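Local coordinates for protein peptide methionine sulfoxide reductase MsrA (PDB 4D7L) that reduces methionine (S)-sulfoxide in proteins back to methionine, repairing oxidative damage through thiol-disulfide exchange, at residues V31-A36 / G95-N100; H51-T56 / Y217-P222; G71-A76 / T89-A94; T111-I116 / E206-E211; V119-T124 / D129-K134. All blocks are in the same frame, centred on the assembly; numbering follows the deposited sequence. Where two conformers were deposited one is given.

Contact 1 of 5, residues V31-A36 / G95-N100; sequences VEEKDA and GGITPN
Thr-98 OG1, which lies 4.2 Å from Ala-36 CB, is hydrogen-bonded to the backbone O of Leu-37, the residue just after 31-36, so this hydroxyl ties the loop 95-100 to the N-terminal chain where Ala-36 already touches it. Between the two segments no hydrogen bond forms, and the remaining contact is apolar. Ile-97 carries most of it. Its CG1 stands opposite the backbone N (chi1 -179°), which leaves CG2 wedged between N and the carbonyl carbon and aimed at Ala-36. Ala-36 CB and Ile-97 CG2 are 3.5 Å apart, tighter than usual for two methyl groups. The other branch runs past Glu-33, whose side chain crosses that of Ile-97 at about a right angle; Glu-33 CG passes Ile-97 CB at 4.1 Å, while OE1 stays 3.9 Å from Ile-97 CD1. Both residues also touch Pro-203. A short 3-10 turn, 33-35, lets Glu-33 and Ala-36 both reach Ile-97; it is held by Asp-35 N to Glu-32 O at 2.7 Å and Ala-36 N to Glu-33 O at 3.2 Å. The N-terminal chain ahead of strand 64-69 packs on the loop leading from strand 86-94 to helix 103-107 in the MsrA fold.

Contact 2 of 5, residues H51-T56 / Y217-P222; sequences HAVLGT and YLHKNP
In His-219 CG is trans to the backbone N (chi1 -179°), which swings the ring out from helix 217-220. Val-53 (chi1 -177°) has CG2 beside its N, trans to the carbonyl carbon, and this methyl rests on the ring. The methyl sits over one face: Val-53 CG2 is 3.7 Å from the centroid of the His-219 ring and 21° off its normal, a CH-pi contact. It is displaced toward the rim, where it meets His-219 ND1 and CG, each at 3.6 Å. Ala-52 adds a second methyl, its CB coming obliquely to His-219 CD2 at 4.0 Å. The same CB also brushes Lys-220, being 4.3 Å from CE; the ammonium end of that lysine binds the backbone O of Gln-215. No hydrogen bond joins the two segments. The shape of 51-56 is held largely by its own bonds: His-51 ND1 accepts from two backbone amides, Val-53 N at 3.2 Å and Leu-54 N at 3.0 Å, both tilted out of the imidazole plane. A further anchor is Ala-52 N, bonded to Gln-216 OE1. The contact lies at the surface beside helix 73-81, whose Trp-81 touches both Val-53 and His-219, while His-51 NE2 reaches across to Thr-89 OG1 on strand 86-94 and so fastens this loop to the central sheet.

Contact 3 of 5, residues G71-A76 / T89-A94; sequences GCYWGA and TSVGFA
Tyr-73, which meets Val-91, Gly-92 and Phe-93, is introduced by Gly-71 and Cys-72, two residues that do not themselves touch 89-94. Cys-72, the predicted active-site cysteine, occupies the N-cap position of helix 73-81 and forms a disulfide with Cys-226. Tyr-73 then opens the first turn with CG lodged between its backbone N and carbonyl carbon (chi1 51°), a torsion that lays the ring against the strand. Val-91 CB stands almost squarely over that ring, 3.7 Å from the centroid and 12° off the normal, a centred CH-pi contact; Val-91 CG1 packs on Tyr-73 O at 3.6 Å. At the rim, near the ring plane, Tyr-73 CE2 approaches Gly-92 O to 3.5 Å and Phe-93 CE1 to 3.7 Å. The two aromatic rings lie obliquely, planes at 40°, with Tyr-73 OH 3.6 Å from Phe-93 CZ. Trp-74 starts away from the strand at CB, and its ring stacks on that of Tyr-217. By Ala-76 the helix is under way, its N making a weak bond to Cys-72 O. The sequence is the GCYWG version of the MsrA active-site motif; in relatives the aromatic pair after the cysteine lines the pocket for the substrate methyl group. A cacodylate ion lies about 4 Å from the Tyr-73 side chain, consistent with a pocket there. Apolar contacts over the face and a carbonyl oxygen at the rim, where aromatic C-H groups are slightly positive, probably limit rotation of this ring beside the cysteine.

Contact 4 of 5, residues T111-I116 / E206-E211; sequences TNHTEI and EYYMAE
Ile-116 and Tyr-207, the closest approach of the two backbones, have their CA atoms 8.3 Å apart, too far for direct strand pairing, because strand 86-94 runs between 114-121 and 208-209 and hydrogen-bonds to both. The segments therefore meet by side chains that span the middle strand. With chi1 at 164°, Tyr-207 swings its ring away from its own N and across the sheet surface. The ring passes over Gly-92, whose CA lies 3.7 Å from Tyr-207 CE1. On the far side Ile-116 CG2 meets Tyr-207 CE1 at 3.7 Å; the methyl approaches the ring obliquely. The phenol itself ends over the middle strand, where Tyr-207 OH is hydrogen-bonded to Ser-90 OG. The second bridge joins His-113 and Tyr-208, their side chains crossing at about a right angle. His-113 CE1 lies at the edge of the Tyr-208 ring, near its plane and 3.9 Å from CE2, while the ring planes are inclined at 73°. His-113 is well fixed: its NE2 is hydrogen-bonded to Thr-98 O, and its backbone N gives a nearly straight bond of 3.0 Å to Thr-111 OG1, forming an ST turn. This turn leads the chain into strand 114-121. His-113 also touches Phe-93 of the middle strand, and the Tyr-207 ring meets that of Tyr-67 on strand 64-69. The contact thus spans three consecutive antiparallel strands, 114-121, 86-94 and 208-209, at one edge of the mixed sheet of the MsrA fold.

Contact 5 of 5, residues V119-T124 / D129-K134; sequences VVYDPT and DELVVK
Leu-131 lays one methyl, CD1, on the face of the Tyr-121 ring, and the contact is built round this single atom. It is 3.6 Å from the ring centroid and 23° off the normal, a CH-pi approach displaced from the centre toward the root of the ring. The nearest atoms are accordingly Tyr-121 CG and CD1, each 3.4 Å from Leu-131 CD1, while CE1 is farther off at 3.8 Å. Tyr-121, with chi1 at 63°, tucks CG over its own backbone, which turns the ring to the helix. The same Leu-131 methyl also meets Val-119, but end-on: CG1 of Val-119 and CD1 of Leu-131 reach toward each other tip to tip at 4.2 Å. Val-119 and Tyr-121, two residues apart on strand 114-121, thus present one face of the strand to helix 128-137, and Val-120 between them points the other way. This is a beta-alpha unit in which the helix folds back over the strand that precedes it, with Leu-131 reaching the strand from this turn of the helix. An Asx turn helps the chain leave the strand. Asp-122 OD1 accepts both from Thr-124 N at 2.8 Å and from Thr-124 OG1 at 2.6 Å, the two donors coming from the same face of the carboxylate plane; the other oxygen, OD2, is bonded to Gln-125 NE2. Leu-131 also touches Val-126, Val-86 of strand 86-94 and Phe-80 of helix 73-81. At the hydroxyl end of the tyrosine, OH makes a weak hydrogen bond to Glu-64 OE1 on strand 64-69.

How the contacts relate
From the N terminus, 31-36 opens the loop that contact 1 closes at 95-100, and 51-56 opens the far longer one that contact 2 closes at 217-222; their segments alternate, so the two loops cross. Contact 3, a short loop from helix 73-81 to strand 86-94, nests inside both. Contact 4 begins after contact 1 has closed and ends at 206-211, enclosing contact 5, the local strand-to-helix turn; both lie within contact 2. Contacts 3, 4 and 5 gather on the central sheet, with contacts 4 and 5 sharing strand 114-121. Contact 1 fastens the N-terminal chain beside contact 4, whereas contact 2 joins helix 217-220, the last in the chain, to the loop 51-56 beside contact 3.

Contact 1 of 5, residues V31-A36 / G95-N100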
# COMPACT_ATOMS: atom_id res chain seq x y z
N VAL A 31 -18.10 3.75 0.96
CA VAL A 31 -19.30 4.38 0.41
C VAL A 31 -19.88 3.52 -0.72
O VAL A 31 -19.17 2.70 -1.30
CB VAL A 31 -19.02 5.82 -0.10
CG1 VAL A 31 -18.48 6.68 1.05
CG2 VAL A 31 -18.04 5.81 -1.27
N GLU A 32 -21.18 3.66 -1.02
CA GLU A 32 -21.72 3.03 -2.23
C GLU A 32 -21.03 3.63 -3.46
O GLU A 32 -20.75 4.84 -3.50
CB GLU A 32 -23.24 3.22 -2.32
CG GLU A 32 -24.01 2.51 -1.22
CD GLU A 32 -23.78 1.01 -1.24
OE1 GLU A 32 -23.86 0.41 -2.34
OE2 GLU A 32 -23.52 0.43 -0.16
N GLU A 33 -20.75 2.80 -4.47
CA GLU A 33 -20.01 3.29 -5.62
C GLU A 33 -20.76 4.42 -6.30
O GLU A 33 -20.15 5.34 -6.82
CB GLU A 33 -19.74 2.16 -6.63
CG GLU A 33 -18.65 1.21 -6.18
CD GLU A 33 -18.38 0.09 -7.17
OE1 GLU A 33 -18.82 0.18 -8.34
OE2 GLU A 33 -17.74 -0.89 -6.75
N LYS A 34 -22.08 4.37 -6.25
CA LYS A 34 -22.87 5.45 -6.84
C LYS A 34 -22.68 6.77 -6.10
O LYS A 34 -22.91 7.84 -6.67
CB LYS A 34 -24.35 5.06 -6.88
CG LYS A 34 -25.05 5.22 -5.57
CD LYS A 34 -26.50 4.79 -5.65
CE LYS A 34 -27.11 4.72 -4.25
NZ LYS A 34 -28.56 4.41 -4.31
N ASP A 35 -22.25 6.70 -4.84
CA ASP A 35 -22.03 7.90 -4.03
C ASP A 35 -20.56 8.33 -3.98
O ASP A 35 -20.23 9.33 -3.37
CB ASP A 35 -22.49 7.66 -2.59
CG ASP A 35 -23.97 7.37 -2.49
OD1 ASP A 35 -24.73 7.90 -3.32
OD2 ASP A 35 -24.35 6.61 -1.58
N ALA A 36 -19.67 7.57 -4.62
CA ALA A 36 -18.25 7.85 -4.51
C ALA A 36 -17.87 9.10 -5.31
O ALA A 36 -18.60 9.51 -6.20
CB ALA A 36 -17.44 6.65 -4.97
N GLY A 95 -7.92 -0.17 -4.97
CA GLY A 95 -8.84 -0.98 -4.19
C GLY A 95 -10.22 -0.39 -4.10
O GLY A 95 -11.16 -1.08 -3.65
N GLY A 96 -10.32 0.89 -4.48
CA GLY A 96 -11.57 1.64 -4.47
C GLY A 96 -12.11 1.83 -5.88
O GLY A 96 -11.83 1.02 -6.76
N ILE A 97 -12.84 2.90 -6.12
CA ILE A 97 -13.54 3.08 -7.39
C ILE A 97 -13.19 4.41 -8.09
O ILE A 97 -13.16 4.47 -9.32
CB ILE A 97 -15.07 2.99 -7.20
CG1 ILE A 97 -15.82 3.14 -8.53
CG2 ILE A 97 -15.55 4.03 -6.22
CD1 ILE A 97 -15.60 1.98 -9.51
N THR A 98 -12.94 5.47 -7.33
CA THR A 98 -12.71 6.80 -7.94
C THR A 98 -11.50 6.79 -8.88
O THR A 98 -10.41 6.41 -8.45
CB THR A 98 -12.46 7.87 -6.88
OG1 THR A 98 -13.60 7.96 -6.00
CG2 THR A 98 -12.21 9.22 -7.55
N PRO A 99 -11.67 7.19 -10.15
CA PRO A 99 -10.49 7.23 -11.03
C PRO A 99 -9.59 8.46 -10.76
O PRO A 99 -10.10 9.56 -10.56
CB PRO A 99 -11.10 7.30 -12.44
CG PRO A 99 -12.41 7.96 -12.24
CD PRO A 99 -12.91 7.49 -10.89
N ASN A 100 -8.27 8.24 -10.78
CA ASN A 100 -7.29 9.30 -10.56
C ASN A 100 -7.63 10.28 -9.44
O ASN A 100 -7.73 11.48 -9.68
CB ASN A 100 -7.10 10.08 -11.85
CG ASN A 100 -6.64 9.19 -12.97
OD1 ASN A 100 -5.53 8.64 -12.92
ND2 ASN A 100 -7.48 9.03 -14.00

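Contact 2 of 5, residues H51-T56 / Y217-P222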
# COMPACT_ATOMS: atom_id res chain seq x y z
N HIS A 51 12.93 7.47 -8.94
CA HIS A 51 12.90 7.21 -7.50
C HIS A 51 14.04 7.96 -6.80
O HIS A 51 15.20 7.87 -7.21
CB HIS A 51 13.04 5.70 -7.26
CG HIS A 51 12.61 5.24 -5.90
ND1 HIS A 51 13.44 5.32 -4.79
CD2 HIS A 51 11.49 4.61 -5.48
CE1 HIS A 51 12.82 4.79 -3.75
NE2 HIS A 51 11.63 4.37 -4.14
N ALA A 52 13.71 8.69 -5.74
CA ALA A 52 14.67 9.56 -5.06
C ALA A 52 15.84 8.80 -4.44
O ALA A 52 16.91 9.36 -4.21
CB ALA A 52 13.96 10.41 -4.00
N VAL A 53 15.63 7.52 -4.14
CA VAL A 53 16.72 6.72 -3.55
C VAL A 53 17.29 5.72 -4.57
O VAL A 53 18.50 5.56 -4.71
CB VAL A 53 16.20 5.95 -2.31
CG1 VAL A 53 17.35 5.17 -1.65
CG2 VAL A 53 15.60 6.94 -1.30
N LEU A 54 16.39 5.04 -5.26
CA LEU A 54 16.78 3.94 -6.14
C LEU A 54 17.14 4.41 -7.55
O LEU A 54 17.84 3.71 -8.29
CB LEU A 54 15.64 2.91 -6.20
CG LEU A 54 15.22 2.24 -4.89
CD1 LEU A 54 14.05 1.25 -5.10
CD2 LEU A 54 16.40 1.54 -4.24
N GLY A 55 16.67 5.60 -7.92
CA GLY A 55 17.03 6.20 -9.20
C GLY A 55 16.31 5.58 -10.39
O GLY A 55 16.67 5.84 -11.55
N THR A 56 15.27 4.81 -10.12
CA THR A 56 14.61 4.03 -11.18
C THR A 56 13.21 4.53 -11.54
O THR A 56 12.64 5.36 -10.82
CB THR A 56 14.51 2.54 -10.76
OG1 THR A 56 13.94 2.47 -9.45
CG2 THR A 56 15.91 1.91 -10.72
N TYR A 217 8.45 10.47 0.21
CA TYR A 217 8.26 11.60 1.11
C TYR A 217 9.28 11.66 2.26
O TYR A 217 9.85 12.71 2.56
CB TYR A 217 6.84 11.56 1.70
CG TYR A 217 6.58 12.67 2.69
CD1 TYR A 217 6.35 13.97 2.26
CD2 TYR A 217 6.54 12.41 4.07
CE1 TYR A 217 6.10 14.99 3.18
CE2 TYR A 217 6.30 13.43 4.99
CZ TYR A 217 6.08 14.71 4.54
OH TYR A 217 5.83 15.73 5.44
N LEU A 218 9.49 10.52 2.91
CA LEU A 218 10.34 10.51 4.09
C LEU A 218 11.80 10.73 3.74
O LEU A 218 12.57 11.22 4.57
CB LEU A 218 10.17 9.19 4.84
CG LEU A 218 8.77 8.99 5.41
CD1 LEU A 218 8.72 7.65 6.13
CD2 LEU A 218 8.38 10.16 6.34
N HIS A 219 12.19 10.38 2.52
CA HIS A 219 13.55 10.69 2.08
C HIS A 219 13.71 12.18 1.75
O HIS A 219 14.69 12.82 2.13
CB HIS A 219 13.94 9.85 0.87
CG HIS A 219 15.35 10.12 0.40
ND1 HIS A 219 16.45 9.54 0.99
CD2 HIS A 219 15.82 10.95 -0.55
CE1 HIS A 219 17.55 9.99 0.41
NE2 HIS A 219 17.19 10.84 -0.54
N LYS A 220 12.75 12.72 1.02
CA LYS A 220 12.78 14.12 0.60
C LYS A 220 12.64 15.07 1.78
O LYS A 220 13.19 16.16 1.77
CB LYS A 220 11.65 14.42 -0.40
CG LYS A 220 11.80 13.73 -1.76
CD LYS A 220 10.51 13.84 -2.56
CE LYS A 220 10.62 13.19 -3.93
NZ LYS A 220 9.26 13.19 -4.58
N ASN A 221 11.86 14.67 2.78
CA ASN A 221 11.65 15.52 3.94
C ASN A 221 11.98 14.76 5.22
O ASN A 221 11.10 14.16 5.85
CB ASN A 221 10.21 16.04 3.98
CG ASN A 221 9.95 16.89 5.19
OD1 ASN A 221 10.88 17.44 5.80
ND2 ASN A 221 8.68 17.02 5.56
N PRO A 222 13.25 14.80 5.61
CA PRO A 222 13.71 14.08 6.80
C PRO A 222 13.11 14.65 8.10
O PRO A 222 13.28 14.03 9.16
CB PRO A 222 15.23 14.24 6.74
CG PRO A 222 15.49 15.35 5.82
CD PRO A 222 14.35 15.42 4.87

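Contact 3 of 5, residues G71-A76 / T89-A94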
# COMPACT_ATOMS: atom_id res chain seq x y z
N GLY A 71 -1.20 0.48 5.80
CA GLY A 71 -1.39 1.70 6.56
C GLY A 71 -0.66 2.87 5.92
O GLY A 71 -0.50 2.89 4.70
N CYS A 72 -0.25 3.85 6.73
CA CYS A 72 0.40 5.07 6.21
C CYS A 72 1.45 4.72 5.17
O CYS A 72 2.46 4.08 5.48
CB CYS A 72 1.05 5.85 7.35
SG CYS A 72 2.12 7.21 6.75
N TYR A 73 1.19 5.09 3.91
CA TYR A 73 2.13 4.63 2.88
C TYR A 73 3.54 5.27 2.92
O TYR A 73 4.44 4.79 2.25
CB TYR A 73 1.58 4.71 1.45
CG TYR A 73 0.96 6.00 0.94
CD1 TYR A 73 1.54 7.23 1.23
CD2 TYR A 73 -0.01 5.95 -0.06
CE1 TYR A 73 1.02 8.41 0.69
CE2 TYR A 73 -0.52 7.11 -0.63
CZ TYR A 73 0.01 8.33 -0.25
OH TYR A 73 -0.48 9.49 -0.84
N TRP A 74 3.75 6.39 3.63
CA TRP A 74 5.09 6.97 3.68
C TRP A 74 6.07 5.99 4.33
O TRP A 74 7.15 5.73 3.81
CB TRP A 74 5.10 8.25 4.49
CG TRP A 74 4.31 9.37 3.92
CD1 TRP A 74 3.87 9.54 2.63
CD2 TRP A 74 3.84 10.49 4.66
NE1 TRP A 74 3.16 10.73 2.52
CE2 TRP A 74 3.13 11.33 3.76
CE3 TRP A 74 3.96 10.88 6.00
CZ2 TRP A 74 2.55 12.53 4.17
CZ3 TRP A 74 3.37 12.08 6.41
CH2 TRP A 74 2.68 12.89 5.49
N GLY A 75 5.67 5.45 5.48
CA GLY A 75 6.52 4.52 6.20
C GLY A 75 6.61 3.21 5.46
O GLY A 75 7.66 2.58 5.42
N ALA A 76 5.50 2.80 4.88
CA ALA A 76 5.47 1.56 4.13
C ALA A 76 6.38 1.65 2.90
O ALA A 76 7.05 0.68 2.58
CB ALA A 76 4.03 1.23 3.71
N THR A 89 9.82 1.63 -6.24
CA THR A 89 8.55 1.74 -5.52
C THR A 89 7.83 3.06 -5.87
O THR A 89 8.46 4.00 -6.35
CB THR A 89 8.72 1.71 -3.97
OG1 THR A 89 9.45 2.88 -3.56
CG2 THR A 89 9.44 0.44 -3.51
N SER A 90 6.53 3.10 -5.63
CA SER A 90 5.80 4.38 -5.63
C SER A 90 4.65 4.25 -4.64
O SER A 90 4.38 3.15 -4.16
CB SER A 90 5.28 4.74 -7.04
OG SER A 90 4.18 3.91 -7.42
N VAL A 91 4.01 5.37 -4.33
CA VAL A 91 2.83 5.35 -3.49
C VAL A 91 1.63 5.91 -4.21
O VAL A 91 1.73 6.74 -5.14
CB VAL A 91 3.03 6.13 -2.16
CG1 VAL A 91 4.07 5.41 -1.30
CG2 VAL A 91 3.44 7.58 -2.43
N GLY A 92 0.46 5.44 -3.79
CA GLY A 92 -0.73 5.86 -4.47
C GLY A 92 -1.92 5.12 -3.91
O GLY A 92 -1.93 4.72 -2.74
N PHE A 93 -2.89 4.89 -4.78
CA PHE A 93 -4.24 4.50 -4.37
C PHE A 93 -4.79 3.37 -5.22
O PHE A 93 -4.69 3.41 -6.46
CB PHE A 93 -5.18 5.71 -4.46
CG PHE A 93 -4.56 6.99 -3.94
CD1 PHE A 93 -4.27 7.13 -2.59
CD2 PHE A 93 -4.26 8.04 -4.80
CE1 PHE A 93 -3.68 8.30 -2.09
CE2 PHE A 93 -3.67 9.21 -4.31
CZ PHE A 93 -3.39 9.34 -2.95
N ALA A 94 -5.36 2.37 -4.57
CA ALA A 94 -6.01 1.28 -5.29
C ALA A 94 -6.99 0.58 -4.37
O ALA A 94 -6.92 0.72 -3.14
CB ALA A 94 -4.97 0.29 -5.84

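Contact 4 of 5, residues T111-I116 / E206-E211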
# COMPACT_ATOMS: atom_id res chain seq x y z
N THR A 111 -13.56 7.66 -1.76
CA THR A 111 -13.09 7.01 -2.98
C THR A 111 -13.06 5.49 -2.84
O THR A 111 -12.91 4.80 -3.84
CB THR A 111 -11.64 7.43 -3.35
OG1 THR A 111 -10.72 6.84 -2.43
CG2 THR A 111 -11.47 8.98 -3.39
N ASN A 112 -13.13 5.01 -1.60
CA ASN A 112 -12.96 3.60 -1.22
C ASN A 112 -11.56 3.03 -1.45
O ASN A 112 -11.32 1.86 -1.16
CB ASN A 112 -14.00 2.71 -1.93
CG ASN A 112 -15.41 2.94 -1.41
OD1 ASN A 112 -15.58 3.53 -0.33
ND2 ASN A 112 -16.42 2.46 -2.14
N HIS A 113 -10.62 3.85 -1.93
CA HIS A 113 -9.26 3.34 -2.11
C HIS A 113 -8.50 3.13 -0.80
O HIS A 113 -8.81 3.73 0.23
CB HIS A 113 -8.42 4.27 -2.98
CG HIS A 113 -8.82 4.30 -4.42
ND1 HIS A 113 -8.71 3.21 -5.25
CD2 HIS A 113 -9.33 5.31 -5.18
CE1 HIS A 113 -9.13 3.54 -6.46
NE2 HIS A 113 -9.51 4.80 -6.44
N THR A 114 -7.49 2.27 -0.82
CA THR A 114 -6.61 2.21 0.34
C THR A 114 -5.23 2.70 -0.11
O THR A 114 -4.90 2.70 -1.30
CB THR A 114 -6.54 0.81 0.96
OG1 THR A 114 -5.99 0.90 2.28
CG2 THR A 114 -5.68 -0.14 0.11
N GLU A 115 -4.45 3.16 0.87
CA GLU A 115 -3.11 3.67 0.61
C GLU A 115 -2.19 2.50 0.29
O GLU A 115 -2.03 1.58 1.10
CB GLU A 115 -2.58 4.46 1.81
CG GLU A 115 -3.32 5.79 1.99
CD GLU A 115 -2.66 6.73 2.99
OE1 GLU A 115 -1.58 6.40 3.54
OE2 GLU A 115 -3.26 7.81 3.23
N ILE A 116 -1.61 2.55 -0.90
CA ILE A 116 -0.88 1.43 -1.49
C ILE A 116 0.54 1.79 -1.85
O ILE A 116 0.79 2.89 -2.35
CB ILE A 116 -1.59 0.93 -2.77
CG1 ILE A 116 -2.92 0.26 -2.40
CG2 ILE A 116 -0.69 -0.01 -3.62
CD1 ILE A 116 -2.75 -1.08 -1.65
N GLU A 206 -7.37 -0.53 -11.35
CA GLU A 206 -6.09 0.15 -11.64
C GLU A 206 -5.50 0.70 -10.39
O GLU A 206 -6.21 0.92 -9.40
CB GLU A 206 -6.25 1.33 -12.62
CG GLU A 206 -6.86 1.02 -13.95
CD GLU A 206 -7.00 2.27 -14.80
OE1 GLU A 206 -6.17 3.19 -14.66
OE2 GLU A 206 -7.96 2.35 -15.59
N TYR A 207 -4.21 0.99 -10.45
CA TYR A 207 -3.50 1.71 -9.40
C TYR A 207 -3.24 3.13 -9.87
O TYR A 207 -2.87 3.34 -11.02
CB TYR A 207 -2.19 0.99 -9.08
CG TYR A 207 -1.15 1.77 -8.30
CD1 TYR A 207 -1.26 1.91 -6.92
CD2 TYR A 207 -0.01 2.29 -8.94
CE1 TYR A 207 -0.29 2.59 -6.18
CE2 TYR A 207 0.98 2.98 -8.19
CZ TYR A 207 0.83 3.11 -6.83
OH TYR A 207 1.79 3.77 -6.09
N TYR A 208 -3.41 4.10 -8.97
CA TYR A 208 -3.24 5.51 -9.30
C TYR A 208 -2.15 6.12 -8.44
O TYR A 208 -2.23 6.06 -7.22
CB TYR A 208 -4.56 6.29 -9.07
CG TYR A 208 -5.71 5.72 -9.85
CD1 TYR A 208 -5.80 5.93 -11.24
CD2 TYR A 208 -6.71 4.97 -9.22
CE1 TYR A 208 -6.87 5.42 -11.98
CE2 TYR A 208 -7.78 4.45 -9.96
CZ TYR A 208 -7.85 4.68 -11.33
OH TYR A 208 -8.92 4.17 -12.05
N MET A 209 -1.13 6.69 -9.07
CA MET A 209 -0.05 7.29 -8.30
C MET A 209 -0.50 8.54 -7.57
O MET A 209 -1.23 9.34 -8.14
CB MET A 209 1.14 7.66 -9.19
CG MET A 209 1.86 6.51 -9.83
SD MET A 209 3.34 7.14 -10.69
CE MET A 209 4.46 7.45 -9.35
N ALA A 210 -0.02 8.71 -6.34
CA ALA A 210 -0.22 9.95 -5.60
C ALA A 210 0.66 11.07 -6.18
O ALA A 210 1.58 10.80 -6.94
CB ALA A 210 0.10 9.72 -4.11
N GLU A 211 0.38 12.31 -5.77
CA GLU A 211 1.15 13.47 -6.17
C GLU A 211 2.65 13.28 -5.94
O GLU A 211 3.06 12.51 -5.08
CB GLU A 211 0.69 14.71 -5.36
CG GLU A 211 -0.72 15.23 -5.76
CD GLU A 211 -1.88 14.50 -5.04
OE1 GLU A 211 -1.67 13.41 -4.45
OE2 GLU A 211 -3.00 15.03 -5.08

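Contact 5 of 5, residues V119-T124 / D129-K134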
# COMPACT_ATOMS: atom_id res chain seq x y z
N VAL A 119 5.24 -2.07 -5.35
CA VAL A 119 6.56 -2.66 -5.12
C VAL A 119 7.00 -3.43 -6.36
O VAL A 119 6.42 -4.47 -6.70
CB VAL A 119 6.55 -3.59 -3.91
CG1 VAL A 119 7.95 -4.14 -3.64
CG2 VAL A 119 6.03 -2.85 -2.70
N VAL A 120 8.00 -2.91 -7.05
CA VAL A 120 8.54 -3.60 -8.20
C VAL A 120 9.81 -4.31 -7.80
O VAL A 120 10.72 -3.69 -7.27
CB VAL A 120 8.83 -2.63 -9.34
CG1 VAL A 120 9.35 -3.38 -10.55
CG2 VAL A 120 7.55 -1.84 -9.68
N TYR A 121 9.91 -5.62 -8.06
CA TYR A 121 11.04 -6.37 -7.52
C TYR A 121 11.64 -7.33 -8.53
O TYR A 121 11.00 -7.73 -9.50
CB TYR A 121 10.62 -7.13 -6.26
CG TYR A 121 9.55 -8.18 -6.51
CD1 TYR A 121 8.20 -7.82 -6.59
CD2 TYR A 121 9.89 -9.52 -6.69
CE1 TYR A 121 7.22 -8.77 -6.82
CE2 TYR A 121 8.91 -10.47 -6.94
CZ TYR A 121 7.58 -10.09 -7.00
OH TYR A 121 6.62 -11.04 -7.26
N ASP A 122 12.91 -7.67 -8.28
CA ASP A 122 13.64 -8.67 -9.05
C ASP A 122 13.41 -10.03 -8.40
O ASP A 122 13.93 -10.28 -7.30
CB ASP A 122 15.14 -8.34 -9.06
CG ASP A 122 15.97 -9.35 -9.87
OD1 ASP A 122 15.47 -10.45 -10.21
OD2 ASP A 122 17.16 -9.05 -10.12
N PRO A 123 12.65 -10.91 -9.06
CA PRO A 123 12.28 -12.19 -8.45
C PRO A 123 13.46 -13.13 -8.28
O PRO A 123 13.32 -14.14 -7.60
CB PRO A 123 11.23 -12.76 -9.42
CG PRO A 123 11.53 -12.12 -10.70
CD PRO A 123 12.06 -10.74 -10.40
N THR A 124 14.60 -12.81 -8.87
CA THR A 124 15.78 -13.64 -8.64
C THR A 124 16.48 -13.21 -7.36
O THR A 124 17.38 -13.89 -6.90
CB THR A 124 16.80 -13.57 -9.80
OG1 THR A 124 17.36 -12.26 -9.87
CG2 THR A 124 16.14 -13.92 -11.14
N ASP A 129 6.59 -14.48 -2.21
CA ASP A 129 6.32 -15.03 -0.89
C ASP A 129 7.01 -14.19 0.21
O ASP A 129 6.40 -13.86 1.22
CB ASP A 129 6.82 -16.47 -0.80
CG ASP A 129 6.07 -17.44 -1.72
OD1 ASP A 129 5.05 -17.05 -2.33
OD2 ASP A 129 6.56 -18.57 -1.88
N GLU A 130 8.28 -13.85 -0.01
CA GLU A 130 9.03 -13.07 0.97
C GLU A 130 8.44 -11.68 1.18
O GLU A 130 8.44 -11.16 2.30
CB GLU A 130 10.50 -12.96 0.54
CG GLU A 130 11.24 -14.29 0.67
CD GLU A 130 12.70 -14.23 0.24
OE1 GLU A 130 13.01 -13.62 -0.79
OE2 GLU A 130 13.53 -14.84 0.94
N LEU A 131 7.95 -11.07 0.11
CA LEU A 131 7.39 -9.73 0.22
C LEU A 131 6.04 -9.77 0.94
O LEU A 131 5.71 -8.86 1.71
CB LEU A 131 7.25 -9.08 -1.17
CG LEU A 131 8.60 -8.75 -1.85
CD1 LEU A 131 8.38 -8.29 -3.27
CD2 LEU A 131 9.30 -7.64 -1.05
N VAL A 132 5.25 -10.82 0.70
CA VAL A 132 4.00 -10.95 1.46
C VAL A 132 4.29 -11.11 2.95
O VAL A 132 3.65 -10.46 3.80
CB VAL A 132 3.13 -12.15 0.95
CG1 VAL A 132 1.94 -12.39 1.89
CG2 VAL A 132 2.63 -11.89 -0.48
N VAL A 133 5.27 -11.94 3.28
CA VAL A 133 5.63 -12.15 4.68
C VAL A 133 6.13 -10.84 5.30
O VAL A 133 5.75 -10.49 6.43
CB VAL A 133 6.72 -13.25 4.83
CG1 VAL A 133 7.34 -13.24 6.23
CG2 VAL A 133 6.13 -14.63 4.51
N LYS A 134 6.94 -10.10 4.55
CA LYS A 134 7.46 -8.84 5.07
C LYS A 134 6.32 -7.87 5.37
O LYS A 134 6.31 -7.21 6.41
CB LYS A 134 8.42 -8.19 4.08
CG LYS A 134 9.19 -7.04 4.71
CD LYS A 134 10.19 -6.46 3.75
CE LYS A 134 11.61 -6.71 4.20
NZ LYS A 134 12.08 -5.66 5.13